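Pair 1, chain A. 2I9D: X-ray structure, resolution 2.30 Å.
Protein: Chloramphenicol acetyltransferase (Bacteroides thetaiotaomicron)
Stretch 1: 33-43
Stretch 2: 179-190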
# COMPACT_ATOMS: atom_id res chain seq x y z
N THR A 33 -0.12 1.16 6.39
CA THR A 33 1.21 1.16 7.01
C THR A 33 1.37 2.38 7.93
O THR A 33 0.98 3.50 7.56
CB THR A 33 2.32 1.18 5.95
OG1 THR A 33 2.06 0.14 5.01
CG2 THR A 33 3.70 0.97 6.59
N SER A 34 1.94 2.17 9.10
CA SER A 34 2.25 3.26 10.01
C SER A 34 3.58 2.97 10.67
O SER A 34 4.18 1.94 10.41
CB SER A 34 1.12 3.45 11.06
OG SER A 34 1.43 4.51 11.96
N GLU A 35 4.06 3.88 11.52
CA GLU A 35 5.36 3.71 12.16
C GLU A 35 5.20 3.79 13.65
O GLU A 35 4.33 4.52 14.13
CB GLU A 35 6.38 4.73 11.65
CG GLU A 35 5.89 6.16 11.54
CD GLU A 35 7.01 7.17 11.35
OE1 GLU A 35 7.52 7.30 10.19
OE2 GLU A 35 7.39 7.81 12.37
N VAL A 36 5.96 2.98 14.38
CA VAL A 36 5.91 2.99 15.82
C VAL A 36 7.30 3.20 16.36
O VAL A 36 8.30 2.74 15.76
CB VAL A 36 5.32 1.66 16.46
CG1 VAL A 36 3.84 1.49 16.16
CG2 VAL A 36 6.15 0.41 16.09
N GLU A 37 7.36 3.88 17.50
CA GLU A 37 8.59 3.97 18.28
C GLU A 37 8.80 2.66 18.96
O GLU A 37 7.86 2.02 19.41
CB GLU A 37 8.50 5.08 19.32
CG GLU A 37 8.86 6.41 18.74
CD GLU A 37 8.85 7.53 19.79
OE1 GLU A 37 9.22 7.26 20.96
OE2 GLU A 37 8.49 8.67 19.41
N CYS A 38 10.06 2.25 19.02
CA CYS A 38 10.42 0.95 19.57
C CYS A 38 11.80 0.97 20.23
O CYS A 38 12.42 -0.08 20.41
CB CYS A 38 10.37 -0.11 18.44
SG CYS A 38 11.32 0.35 17.00
N GLY A 39 12.28 2.17 20.58
CA GLY A 39 13.57 2.34 21.26
C GLY A 39 13.68 1.58 22.58
O GLY A 39 14.70 0.95 22.85
N GLY A 40 12.62 1.65 23.39
CA GLY A 40 12.53 0.90 24.65
C GLY A 40 12.75 -0.60 24.51
O GLY A 40 13.69 -1.17 25.11
N ALA A 41 11.91 -1.26 23.70
CA ALA A 41 12.03 -2.70 23.49
C ALA A 41 13.40 -3.09 22.92
O ALA A 41 13.93 -4.13 23.26
CB ALA A 41 10.91 -3.23 22.62
N ARG A 42 13.99 -2.24 22.09
CA ARG A 42 15.32 -2.53 21.58
C ARG A 42 16.40 -2.52 22.67
O ARG A 42 17.30 -3.38 22.67
CB ARG A 42 15.72 -1.61 20.44
CG ARG A 42 16.26 -2.45 19.30
CD ARG A 42 17.45 -1.89 18.57
NE ARG A 42 17.48 -2.46 17.21
CZ ARG A 42 17.82 -3.72 16.89
NH1 ARG A 42 18.17 -4.60 17.83
NH2 ARG A 42 17.79 -4.10 15.61
N GLN A 43 16.33 -1.54 23.58
CA GLN A 43 17.21 -1.50 24.76
C GLN A 43 17.03 -2.71 25.68
O GLN A 43 18.01 -3.38 26.02
CB GLN A 43 17.04 -0.20 25.55
CG GLN A 43 17.98 0.90 25.11
CD GLN A 43 17.29 1.94 24.22
OE1 GLN A 43 16.87 3.01 24.71
NE2 GLN A 43 17.15 1.64 22.91
N LYS A 179 12.45 -2.56 8.89
CA LYS A 179 13.66 -2.12 9.60
C LYS A 179 13.43 -1.03 10.67
O LYS A 179 12.69 -0.06 10.43
CB LYS A 179 14.67 -1.61 8.56
CG LYS A 179 16.07 -1.48 9.08
CD LYS A 179 16.96 -0.90 8.00
CE LYS A 179 18.35 -0.64 8.53
NZ LYS A 179 19.21 -0.05 7.45
N ALA A 180 14.08 -1.21 11.82
CA ALA A 180 14.11 -0.21 12.90
C ALA A 180 15.23 0.77 12.63
O ALA A 180 16.40 0.42 12.36
CB ALA A 180 14.27 -0.84 14.27
N ILE A 181 14.87 2.04 12.68
CA ILE A 181 15.70 3.08 12.13
C ILE A 181 15.57 4.35 12.99
O ILE A 181 14.51 4.66 13.54
CB ILE A 181 15.31 3.26 10.64
CG1 ILE A 181 16.31 2.53 9.76
CG2 ILE A 181 15.17 4.70 10.22
CD1 ILE A 181 15.87 2.45 8.31
N ILE A 182 16.69 5.05 13.17
CA ILE A 182 16.69 6.33 13.88
C ILE A 182 16.14 7.45 12.99
O ILE A 182 16.67 7.71 11.91
CB ILE A 182 18.09 6.65 14.51
CG1 ILE A 182 18.25 5.82 15.78
CG2 ILE A 182 18.21 8.13 14.89
CD1 ILE A 182 19.63 5.45 16.07
N ARG A 183 15.04 8.04 13.44
CA ARG A 183 14.43 9.21 12.79
C ARG A 183 14.24 10.32 13.81
O ARG A 183 13.50 10.17 14.80
CB ARG A 183 13.08 8.87 12.17
CG ARG A 183 13.09 8.83 10.65
CD ARG A 183 12.94 7.41 10.18
NE ARG A 183 12.95 7.28 8.72
CZ ARG A 183 11.88 7.41 7.94
NH1 ARG A 183 10.69 7.71 8.47
NH2 ARG A 183 12.01 7.26 6.63
N GLU A 184 14.92 11.44 13.55
CA GLU A 184 14.98 12.59 14.48
C GLU A 184 15.33 12.15 15.91
O GLU A 184 14.62 12.46 16.86
CB GLU A 184 13.69 13.42 14.38
CG GLU A 184 13.37 13.81 12.93
CD GLU A 184 12.29 14.89 12.85
OE1 GLU A 184 12.63 16.08 13.08
OE2 GLU A 184 11.12 14.55 12.54
N GLY A 185 16.40 11.38 16.03
CA GLY A 185 16.88 10.89 17.33
C GLY A 185 16.12 9.75 18.01
O GLY A 185 16.53 9.33 19.09
N ARG A 186 15.02 9.26 17.39
CA ARG A 186 14.20 8.17 17.95
C ARG A 186 14.14 6.93 17.05
O ARG A 186 14.06 7.03 15.81
CB ARG A 186 12.79 8.63 18.31
CG ARG A 186 12.75 10.02 18.97
CD ARG A 186 11.82 10.10 20.18
NE ARG A 186 12.37 9.39 21.34
CZ ARG A 186 12.91 9.97 22.42
NH1 ARG A 186 12.98 11.30 22.51
NH2 ARG A 186 13.37 9.21 23.41
N LEU A 187 14.19 5.76 17.67
CA LEU A 187 14.10 4.51 16.95
C LEU A 187 12.64 4.23 16.60
O LEU A 187 11.79 4.20 17.48
CB LEU A 187 14.72 3.35 17.74
CG LEU A 187 15.01 2.11 16.90
CD1 LEU A 187 16.22 2.30 15.93
CD2 LEU A 187 15.21 0.91 17.84
N VAL A 188 12.38 4.07 15.30
CA VAL A 188 11.04 3.79 14.76
C VAL A 188 11.13 2.63 13.74
O VAL A 188 12.17 2.42 13.09
CB VAL A 188 10.43 5.04 14.05
CG1 VAL A 188 10.25 6.21 15.02
CG2 VAL A 188 11.31 5.49 12.87
N MSE A 189 10.04 1.88 13.59
CA MSE A 189 9.99 0.81 12.61
C MSE A 189 8.64 0.88 11.94
O MSE A 189 7.71 1.38 12.57
CB MSE A 189 10.18 -0.54 13.28
CG MSE A 189 9.17 -0.86 14.34
SE MSE A 189 9.55 -2.61 15.17
CE MSE A 189 9.00 -3.75 13.64
N PRO A 190 8.52 0.43 10.65
CA PRO A 190 7.20 0.40 10.00
C PRO A 190 6.45 -0.93 10.19
O PRO A 190 7.05 -2.01 10.27
CB PRO A 190 7.53 0.67 8.52
CG PRO A 190 8.96 0.16 8.34
CD PRO A 190 9.58 -0.02 9.72

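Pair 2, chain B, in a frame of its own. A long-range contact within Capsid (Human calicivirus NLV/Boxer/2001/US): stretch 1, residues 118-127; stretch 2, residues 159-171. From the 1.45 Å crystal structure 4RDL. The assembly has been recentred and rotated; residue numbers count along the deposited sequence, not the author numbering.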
# COMPACT_ATOMS: atom_id res chain seq x y z
N THR B 118 14.30 -6.22 0.76
CA THR B 118 13.92 -7.62 0.74
C THR B 118 13.37 -7.89 -0.65
O THR B 118 12.70 -7.03 -1.22
CB THR B 118 12.87 -7.91 1.82
OG1 THR B 118 13.49 -7.81 3.11
CG2 THR B 118 12.29 -9.30 1.65
N PHE B 119 13.65 -9.05 -1.22
CA PHE B 119 13.15 -9.32 -2.56
C PHE B 119 12.66 -10.75 -2.75
O PHE B 119 13.01 -11.65 -1.99
CB PHE B 119 14.18 -8.96 -3.64
CG PHE B 119 15.41 -9.82 -3.64
CD1 PHE B 119 15.43 -11.05 -4.29
CD2 PHE B 119 16.57 -9.39 -3.01
CE1 PHE B 119 16.57 -11.84 -4.29
CE2 PHE B 119 17.72 -10.16 -3.02
CZ PHE B 119 17.71 -11.39 -3.66
N VAL B 120 11.83 -10.92 -3.78
CA VAL B 120 11.36 -12.24 -4.17
C VAL B 120 11.40 -12.37 -5.69
O VAL B 120 11.16 -11.40 -6.42
CB VAL B 120 9.91 -12.49 -3.69
CG1 VAL B 120 9.86 -12.56 -2.15
CG2 VAL B 120 8.94 -11.44 -4.22
N LYS B 121 11.70 -13.58 -6.17
CA LYS B 121 11.51 -13.88 -7.58
C LYS B 121 10.04 -13.68 -7.94
O LYS B 121 9.16 -13.96 -7.12
CB LYS B 121 11.96 -15.31 -7.88
CG LYS B 121 13.45 -15.52 -7.71
CD LYS B 121 13.92 -16.86 -8.28
CE LYS B 121 13.31 -18.03 -7.52
NZ LYS B 121 13.88 -19.34 -7.99
N ILE B 122 9.77 -13.18 -9.14
CA ILE B 122 8.40 -12.82 -9.51
C ILE B 122 7.89 -13.52 -10.78
O ILE B 122 6.72 -13.41 -11.12
CB ILE B 122 8.23 -11.27 -9.58
CG1 ILE B 122 6.76 -10.85 -9.49
CG2 ILE B 122 8.94 -10.70 -10.81
CD1 ILE B 122 6.08 -11.29 -8.21
N ASN B 123 8.76 -14.23 -11.49
CA ASN B 123 8.32 -15.05 -12.62
C ASN B 123 7.58 -16.28 -12.09
O ASN B 123 8.12 -17.04 -11.29
CB ASN B 123 9.54 -15.47 -13.45
CG ASN B 123 9.16 -16.15 -14.76
OD1 ASN B 123 8.10 -16.73 -14.90
ND2 ASN B 123 10.07 -16.08 -15.73
N PRO B 124 6.33 -16.49 -12.55
CA PRO B 124 5.58 -17.64 -12.04
C PRO B 124 6.31 -18.97 -12.21
O PRO B 124 6.13 -19.87 -11.38
CB PRO B 124 4.29 -17.63 -12.88
CG PRO B 124 4.15 -16.24 -13.34
CD PRO B 124 5.52 -15.63 -13.44
N THR B 125 7.13 -19.12 -13.25
CA THR B 125 7.84 -20.38 -13.44
C THR B 125 8.92 -20.60 -12.39
O THR B 125 9.44 -21.71 -12.24
CB THR B 125 8.46 -20.48 -14.85
OG1 THR B 125 9.49 -19.49 -15.00
CG2 THR B 125 7.40 -20.27 -15.91
N GLU B 126 9.27 -19.53 -11.67
CA GLU B 126 10.26 -19.60 -10.60
C GLU B 126 9.59 -19.72 -9.24
O GLU B 126 10.25 -19.67 -8.20
CB GLU B 126 11.15 -18.35 -10.62
CG GLU B 126 12.01 -18.22 -11.87
CD GLU B 126 13.18 -19.18 -11.87
OE1 GLU B 126 13.58 -19.65 -10.78
OE2 GLU B 126 13.70 -19.46 -12.97
N LEU B 127 8.27 -19.87 -9.26
CA LEU B 127 7.48 -19.87 -8.03
C LEU B 127 6.64 -21.14 -7.85
O LEU B 127 5.56 -21.11 -7.25
CB LEU B 127 6.57 -18.62 -7.98
CG LEU B 127 7.29 -17.27 -7.91
CD1 LEU B 127 6.32 -16.10 -8.10
CD2 LEU B 127 8.09 -17.13 -6.61
N GLU B 159 25.10 -14.07 -1.49
CA GLU B 159 23.88 -14.85 -1.64
C GLU B 159 23.03 -14.36 -2.81
O GLU B 159 21.80 -14.46 -2.79
CB GLU B 159 23.10 -14.86 -0.33
CG GLU B 159 23.89 -15.55 0.79
CD GLU B 159 23.25 -15.44 2.15
OE1 GLU B 159 22.14 -14.87 2.25
OE2 GLU B 159 23.85 -15.93 3.13
N LEU B 160 23.69 -13.83 -3.84
CA LEU B 160 23.00 -13.30 -5.01
C LEU B 160 23.10 -14.21 -6.23
O LEU B 160 22.33 -14.06 -7.18
CB LEU B 160 23.54 -11.91 -5.37
CG LEU B 160 23.34 -10.80 -4.34
CD1 LEU B 160 23.98 -9.50 -4.80
CD2 LEU B 160 21.86 -10.60 -4.05
N ASP B 161 24.05 -15.14 -6.22
CA ASP B 161 24.32 -15.94 -7.41
C ASP B 161 23.11 -16.69 -7.95
O ASP B 161 22.91 -16.76 -9.16
CB ASP B 161 25.47 -16.92 -7.16
CG ASP B 161 26.82 -16.25 -7.21
OD1 ASP B 161 26.96 -15.26 -7.97
OD2 ASP B 161 27.74 -16.69 -6.50
N GLN B 162 22.30 -17.25 -7.05
CA GLN B 162 21.17 -18.05 -7.48
C GLN B 162 20.13 -17.20 -8.19
O GLN B 162 19.24 -17.72 -8.86
CB GLN B 162 20.52 -18.79 -6.30
CG GLN B 162 19.78 -17.88 -5.32
CD GLN B 162 18.70 -18.63 -4.55
OE1 GLN B 162 17.84 -19.28 -5.14
NE2 GLN B 162 18.75 -18.54 -3.22
N PHE B 163 20.25 -15.88 -8.04
CA PHE B 163 19.27 -14.96 -8.61
C PHE B 163 19.73 -14.28 -9.89
O PHE B 163 18.96 -13.57 -10.53
CB PHE B 163 18.86 -13.90 -7.58
CG PHE B 163 18.24 -14.47 -6.35
CD1 PHE B 163 16.96 -15.02 -6.41
CD2 PHE B 163 18.91 -14.47 -5.15
CE1 PHE B 163 16.37 -15.56 -5.29
CE2 PHE B 163 18.33 -15.01 -4.01
CZ PHE B 163 17.06 -15.56 -4.08
N VAL B 164 20.98 -14.49 -10.28
CA VAL B 164 21.48 -13.89 -11.50
C VAL B 164 20.67 -14.40 -12.69
O VAL B 164 20.51 -15.61 -12.87
CB VAL B 164 22.99 -14.15 -11.71
CG1 VAL B 164 23.42 -13.68 -13.09
CG2 VAL B 164 23.79 -13.43 -10.62
N GLY B 165 20.14 -13.47 -13.47
CA GLY B 165 19.29 -13.79 -14.60
C GLY B 165 17.82 -13.85 -14.26
O GLY B 165 16.99 -14.00 -15.16
N LYS B 166 17.48 -13.73 -12.98
CA LYS B 166 16.09 -13.85 -12.54
C LYS B 166 15.45 -12.48 -12.30
O LYS B 166 16.10 -11.55 -11.83
CB LYS B 166 15.99 -14.65 -11.24
CG LYS B 166 16.74 -15.96 -11.22
CD LYS B 166 16.15 -16.96 -12.18
CE LYS B 166 16.75 -18.34 -11.94
NZ LYS B 166 16.42 -19.31 -13.01
N GLU B 167 14.16 -12.38 -12.62
CA GLU B 167 13.40 -11.17 -12.34
C GLU B 167 12.89 -11.19 -10.92
O GLU B 167 12.32 -12.19 -10.45
CB GLU B 167 12.24 -10.99 -13.31
CG GLU B 167 11.71 -9.56 -13.31
CD GLU B 167 10.46 -9.38 -14.13
OE1 GLU B 167 9.77 -10.37 -14.42
OE2 GLU B 167 10.15 -8.21 -14.48
N VAL B 168 13.10 -10.08 -10.22
CA VAL B 168 12.66 -9.97 -8.83
C VAL B 168 11.89 -8.68 -8.60
O VAL B 168 12.02 -7.72 -9.35
CB VAL B 168 13.86 -10.03 -7.83
CG1 VAL B 168 14.63 -11.34 -7.98
CG2 VAL B 168 14.79 -8.82 -8.00
N VAL B 169 11.06 -8.68 -7.56
CA VAL B 169 10.52 -7.44 -7.01
C VAL B 169 11.16 -7.20 -5.65
O VAL B 169 11.35 -8.14 -4.86
CB VAL B 169 8.98 -7.46 -6.93
CG1 VAL B 169 8.38 -7.41 -8.32
CG2 VAL B 169 8.49 -8.67 -6.18
N LEU B 170 11.54 -5.95 -5.41
CA LEU B 170 12.25 -5.58 -4.19
C LEU B 170 11.41 -4.58 -3.41
O LEU B 170 10.71 -3.74 -3.99
CB LEU B 170 13.60 -4.95 -4.53
CG LEU B 170 14.54 -5.77 -5.43
CD1 LEU B 170 14.52 -5.23 -6.86
CD2 LEU B 170 15.94 -5.73 -4.86
N GLU B 171 11.46 -4.70 -2.09
CA GLU B 171 10.76 -3.76 -1.22
C GLU B 171 11.73 -3.21 -0.19
O GLU B 171 12.64 -3.90 0.27
CB GLU B 171 9.58 -4.43 -0.52
CG GLU B 171 8.68 -3.40 0.15
CD GLU B 171 7.75 -4.00 1.18
OE1 GLU B 171 7.08 -3.20 1.89
OE2 GLU B 171 7.69 -5.24 1.28
O HOH W 1 16.71 -18.97 -7.59
O HOH W 2 15.03 -19.65 -5.04
O HOH W 3 12.99 -14.90 -14.24
O HOH W 4 11.81 -14.77 -11.28

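Fourteen central residues of the two pairs superpose with an RMSD of 1.0 Å over N, CA and C. In both, a strand lies antiparallel to a second strand that follows a tight turn: the axes approach to 4.6 Å in each, with N-to-C directions at 148° in pair 1 and 154° in pair 2. The register is the same. Val A36 pairs with Met A189 through Val A36 N to Met A189 O (3.0 Å) and Met A189 N to Val A36 O (2.9 Å); the matched Val B120 and Val B169 repeat this with Val B120 N to Val B169 O and Val B169 N to Val B120 O, both 3.0 Å. One further bond closes each ladder, Cys A38 N to Leu A187 O and Ile B122 N to Glu B167 O, again 3.0 Å each. Beyond it the chains differ in form: Cys A38 sits at the N-cap position, right before a helix, whereas a 3-10 segment begins at Pro B124.

On the face carrying Val A36 and Met A189, the selenomethionine Met A189 (chi1 p, chi2 t, chi3 m) brings its CG to 3.7 Å from Val A36 CG2 and to 3.6 Å from Cys A38 SG. The valine is kept as Val B120; the branched Val B169 and Ile B122 stand where pair 1 has Met A189 and Cys A38. Val B120 CG2 meets Val B169 CG2 at 3.4 Å, and Ile B122 CG1 lies 4.0 Å from Val B169 CG1. Cys A38 SG also reaches Leu A187 CD2 (4.0 Å), while the matched Ile B122 CG2 approaches Glu B167 OE1 (3.7 Å).

Glu A35 and Phe B119 fall together within 0.4 Å at CA, and both have chi1 p, yet their chemistry differs. Glu A35 OE1 forms a long salt bridge with Arg A183 NH1 (3.6 Å). Phe B119 instead directs its ring edge at the face of Phe B163, with centroids 4.8 Å apart and planes at 85°; its CD1 also packs 3.8 Å from Val B168 CG1. The cross-strand partners are Pro A190 and Leu B170. Phe B119 CA and Leu B170 CA are 4.2 Å apart and Glu A35 CA and Pro A190 CA 4.4 Å; in pair 2 the side chains also meet, Phe B119 CB to Leu B170 CG at 3.7 Å, while in pair 1 the closest atoms of the two residues are those CA atoms.

At the next position on this side, Glu A37 CG lies 4.0 Å from Val A188 CG1, and its OE1 forms a long salt bridge with Arg A186 NE (3.8 Å), out of the guanidinium plane and hence purely electrostatic. In pair 2 the matched Lys B121 and Val B168 side chains diverge, and Lys B121 points away although its CB touches the other stretch. Lys B121 and Lys B166 carry like charges, and Glu B126 joins them: Lys B121 NZ bonds Glu B126 OE1 (2.8 Å) and Lys B166 NZ bonds Glu B126 OE2 (2.7 Å).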